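Long-range contact in arylalkylamine N-Acetyltransferase like 5b (Aedes aegypti, PDB 4FD4), which probably transfers an acyl group from acyl-CoA, such as acetyl-CoA, to the amine of arylalkylamines such as serotonin: residues A[25-29]-A[44-49]. Numbering follows the deposited sequence.
Sequences HRIYY and HTLDDE
Tyr29 and His44 lie face to face, their ring centroids 3.8 Å apart and their planes only 13° from parallel. The imidazole sits over the CG and CD2 side of the phenol, with Tyr29 CG 3.4 Å from His44 ND1, while His44 CB makes a CH-pi contact near CD1 on the same face. With CG between its backbone N and carbonyl carbon (chi1 82°), His44 lays its ring on the phenol. Tyr28 covers the opposite face of the phenol, so Tyr29 is sandwiched. A second aromatic contact is T-shaped: the CE1–NE2 edge of His44 points at the face of His25, with the planes at 89°.

Hydrogen bonds anchor the polar ends of these side chains. Glu49 OE1 receives two imidazole N-H groups: a fairly straight bond from His44 NE2 (2.9 Å), close to the histidine ring plane and on the anti side but tilted out of the carboxylate plane, which orients the imidazole, and a short but bent, weak one from His25 NE2 (2.7 Å). Arg21, on the same helix as His25, forms a salt bridge with Glu49 OE2, so both carboxylate oxygens are engaged and the negative charge is probably well balanced. At the far end of the phenol, Tyr29 OH donates to Asp48 OD2 (3.0 Å) from above the carboxylate plane, and Ser52 provides a further hydrogen-bond partner.

The aromatic cluster and these cross-links join helix 17-28 and Tyr29 beyond it to helix 46-53, with Thr45 at its N-cap position, among the helices between strands 7-11 and 61-66, the first two of the GNAT fold.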
ATOM      1  N   HIS A  25       5.817  10.321  -6.279  1.00 24.01           N
ATOM      2  CA  HIS A  25       5.139  11.377  -7.031  1.00 25.26           C
ATOM      3  C   HIS A  25       4.900  10.906  -8.466  1.00 23.83           C
ATOM      4  O   HIS A  25       3.880  11.228  -9.067  1.00 28.47           O
ATOM      5  CB  HIS A  25       6.018  12.628  -7.097  1.00 30.47           C
ATOM      6  CG  HIS A  25       5.787  13.614  -5.996  1.00 36.41           C
ATOM      7  ND1 HIS A  25       5.290  14.884  -6.233  1.00 47.73           N
ATOM      8  CD2 HIS A  25       6.025  13.547  -4.668  1.00 41.58           C
ATOM      9  CE1 HIS A  25       5.221  15.542  -5.092  1.00 43.88           C
ATOM     10  NE2 HIS A  25       5.659  14.758  -4.122  1.00 40.23           N
ATOM     11  N   ARG A  26       5.841  10.139  -9.014  1.00 26.69           N
ATOM     12  CA  ARG A  26       5.871   9.948 -10.476  1.00 28.58           C
ATOM     13  C   ARG A  26       4.988   8.804 -10.950  1.00 28.18           C
ATOM     14  O   ARG A  26       4.242   8.945 -11.918  1.00 32.74           O
ATOM     15  CB  ARG A  26       7.315   9.728 -10.962  1.00 31.39           C
ATOM     16  CG  ARG A  26       7.517   9.932 -12.468  1.00 36.06           C
ATOM     17  CD  ARG A  26       8.962   9.669 -12.891  1.00 39.33           C
ATOM     18  NE  ARG A  26       9.229   8.242 -13.066  1.00 42.41           N
ATOM     19  CZ  ARG A  26      10.270   7.594 -12.546  1.00 45.05           C
ATOM     20  NH1 ARG A  26      10.424   6.285 -12.767  1.00 44.28           N
ATOM     21  NH2 ARG A  26      11.158   8.245 -11.803  1.00 47.79           N
ATOM     22  N   ILE A  27       5.059   7.676 -10.258  1.00 28.52           N
ATOM     23  CA  ILE A  27       4.376   6.475 -10.729  1.00 29.85           C
ATOM     24  C   ILE A  27       3.293   5.966  -9.790  1.00 28.39           C
ATOM     25  O   ILE A  27       2.443   5.172 -10.192  1.00 31.90           O
ATOM     26  CB  ILE A  27       5.368   5.324 -10.998  1.00 32.39           C
ATOM     27  CG1 ILE A  27       6.003   4.839  -9.696  1.00 30.92           C
ATOM     28  CG2 ILE A  27       6.448   5.755 -12.001  1.00 27.55           C
ATOM     29  CD1 ILE A  27       6.741   3.512  -9.845  1.00 30.18           C
ATOM     30  N   TYR A  28       3.299   6.414  -8.540  1.00 26.64           N
ATOM     31  CA  TYR A  28       2.319   5.873  -7.595  1.00 30.64           C
ATOM     32  C   TYR A  28       1.049   6.725  -7.467  1.00 30.44           C
ATOM     33  O   TYR A  28      -0.034   6.304  -7.881  1.00 28.33           O
ATOM     34  CB  TYR A  28       2.947   5.634  -6.211  1.00 26.75           C
ATOM     35  CG  TYR A  28       1.913   5.210  -5.184  1.00 23.63           C
ATOM     36  CD1 TYR A  28       1.242   3.996  -5.300  1.00 27.97           C
ATOM     37  CD2 TYR A  28       1.617   6.019  -4.101  1.00 29.31           C
ATOM     38  CE1 TYR A  28       0.282   3.610  -4.364  1.00 25.85           C
ATOM     39  CE2 TYR A  28       0.671   5.644  -3.158  1.00 28.07           C
ATOM     40  CZ  TYR A  28       0.005   4.443  -3.296  1.00 31.18           C
ATOM     41  OH  TYR A  28      -0.936   4.080  -2.348  1.00 32.66           O
ATOM     42  N   TYR A  29       1.191   7.913  -6.887  1.00 25.21           N
ATOM     43  CA  TYR A  29       0.037   8.779  -6.630  1.00 28.06           C
ATOM     44  C   TYR A  29      -0.829   9.095  -7.860  1.00 31.71           C
ATOM     45  O   TYR A  29      -2.056   9.050  -7.783  1.00 35.32           O
ATOM     46  CB  TYR A  29       0.479  10.063  -5.920  1.00 28.33           C
ATOM     47  CG  TYR A  29       0.845   9.836  -4.464  1.00 28.70           C
ATOM     48  CD1 TYR A  29      -0.102   9.378  -3.555  1.00 30.35           C
ATOM     49  CD2 TYR A  29       2.129  10.089  -3.999  1.00 23.34           C
ATOM     50  CE1 TYR A  29       0.230   9.163  -2.215  1.00 26.74           C
ATOM     51  CE2 TYR A  29       2.465   9.885  -2.665  1.00 30.53           C
ATOM     52  CZ  TYR A  29       1.508   9.422  -1.781  1.00 29.27           C
ATOM     53  OH  TYR A  29       1.836   9.221  -0.451  1.00 36.62           O
ATOM     54  N   HIS A  44      -2.686  14.070  -4.279  1.00 35.26           N
ATOM     55  CA  HIS A  44      -2.328  13.651  -2.923  1.00 28.91           C
ATOM     56  C   HIS A  44      -1.913  14.850  -2.063  1.00 31.29           C
ATOM     57  O   HIS A  44      -1.599  15.932  -2.568  1.00 30.68           O
ATOM     58  CB  HIS A  44      -1.251  12.552  -2.929  1.00 29.84           C
ATOM     59  CG  HIS A  44       0.149  13.063  -3.093  1.00 28.50           C
ATOM     60  ND1 HIS A  44       0.738  13.247  -4.334  1.00 30.21           N
ATOM     61  CD2 HIS A  44       1.089  13.397  -2.185  1.00 32.29           C
ATOM     62  CE1 HIS A  44       1.968  13.684  -4.172  1.00 30.02           C
ATOM     63  NE2 HIS A  44       2.212  13.788  -2.874  1.00 34.26           N
ATOM     64  N   THR A  45      -1.940  14.658  -0.751  1.00 26.02           N
ATOM     65  CA  THR A  45      -1.621  15.729   0.175  1.00 26.05           C
ATOM     66  C   THR A  45      -0.292  15.448   0.854  1.00 28.93           C
ATOM     67  O   THR A  45       0.246  14.335   0.751  1.00 29.98           O
ATOM     68  CB  THR A  45      -2.687  15.845   1.270  1.00 24.36           C
ATOM     69  OG1 THR A  45      -2.765  14.604   1.983  1.00 26.78           O
ATOM     70  CG2 THR A  45      -4.048  16.164   0.672  1.00 28.94           C
ATOM     71  N   LEU A  46       0.223  16.447   1.563  1.00 25.34           N
ATOM     72  CA  LEU A  46       1.472  16.305   2.308  1.00 29.27           C
ATOM     73  C   LEU A  46       1.371  15.286   3.451  1.00 29.38           C
ATOM     74  O   LEU A  46       2.340  14.585   3.742  1.00 24.32           O
ATOM     75  CB  LEU A  46       1.949  17.657   2.844  1.00 29.34           C
ATOM     76  CG  LEU A  46       3.371  17.678   3.426  1.00 38.35           C
ATOM     77  CD1 LEU A  46       4.403  17.254   2.386  1.00 37.62           C
ATOM     78  CD2 LEU A  46       3.740  19.049   4.008  1.00 40.99           C
ATOM     79  N   ASP A  47       0.221  15.187   4.113  1.00 29.50           N
ATOM     80  CA  ASP A  47       0.129  14.226   5.218  1.00 30.07           C
ATOM     81  C   ASP A  47       0.143  12.756   4.754  1.00 27.24           C
ATOM     82  O   ASP A  47       0.672  11.873   5.456  1.00 26.59           O
ATOM     83  CB  ASP A  47      -0.960  14.556   6.280  1.00 33.55           C
ATOM     84  CG  ASP A  47      -2.284  15.040   5.696  1.00 32.61           C
ATOM     85  OD1 ASP A  47      -3.231  15.228   6.510  1.00 36.30           O
ATOM     86  OD2 ASP A  47      -2.401  15.243   4.470  1.00 32.74           O
ATOM     87  N   ASP A  48      -0.382  12.539   3.545  1.00 27.30           N
ATOM     88  CA  ASP A  48      -0.362  11.262   2.839  1.00 28.78           C
ATOM     89  C   ASP A  48       1.104  10.883   2.588  1.00 29.73           C
ATOM     90  O   ASP A  48       1.598   9.804   2.969  1.00 26.69           O
ATOM     91  CB  ASP A  48      -1.098  11.478   1.505  1.00 32.52           C
ATOM     92  CG  ASP A  48      -1.525  10.189   0.829  1.00 28.27           C
ATOM     93  OD1 ASP A  48      -2.583  10.195   0.161  1.00 27.19           O
ATOM     94  OD2 ASP A  48      -0.810   9.174   0.953  1.00 30.37           O
ATOM     95  N   GLU A  49       1.805  11.806   1.942  1.00 30.80           N
ATOM     96  CA  GLU A  49       3.211  11.652   1.660  1.00 28.09           C
ATOM     97  C   GLU A  49       4.032  11.363   2.920  1.00 28.85           C
ATOM     98  O   GLU A  49       4.886  10.466   2.945  1.00 28.98           O
ATOM     99  CB  GLU A  49       3.701  12.939   0.992  1.00 33.04           C
ATOM    100  CG  GLU A  49       5.075  12.877   0.422  1.00 34.72           C
ATOM    101  CD  GLU A  49       5.326  14.050  -0.513  1.00 36.99           C
ATOM    102  OE1 GLU A  49       4.805  14.037  -1.654  1.00 36.75           O
ATOM    103  OE2 GLU A  49       6.012  14.992  -0.084  1.00 39.06           O
TER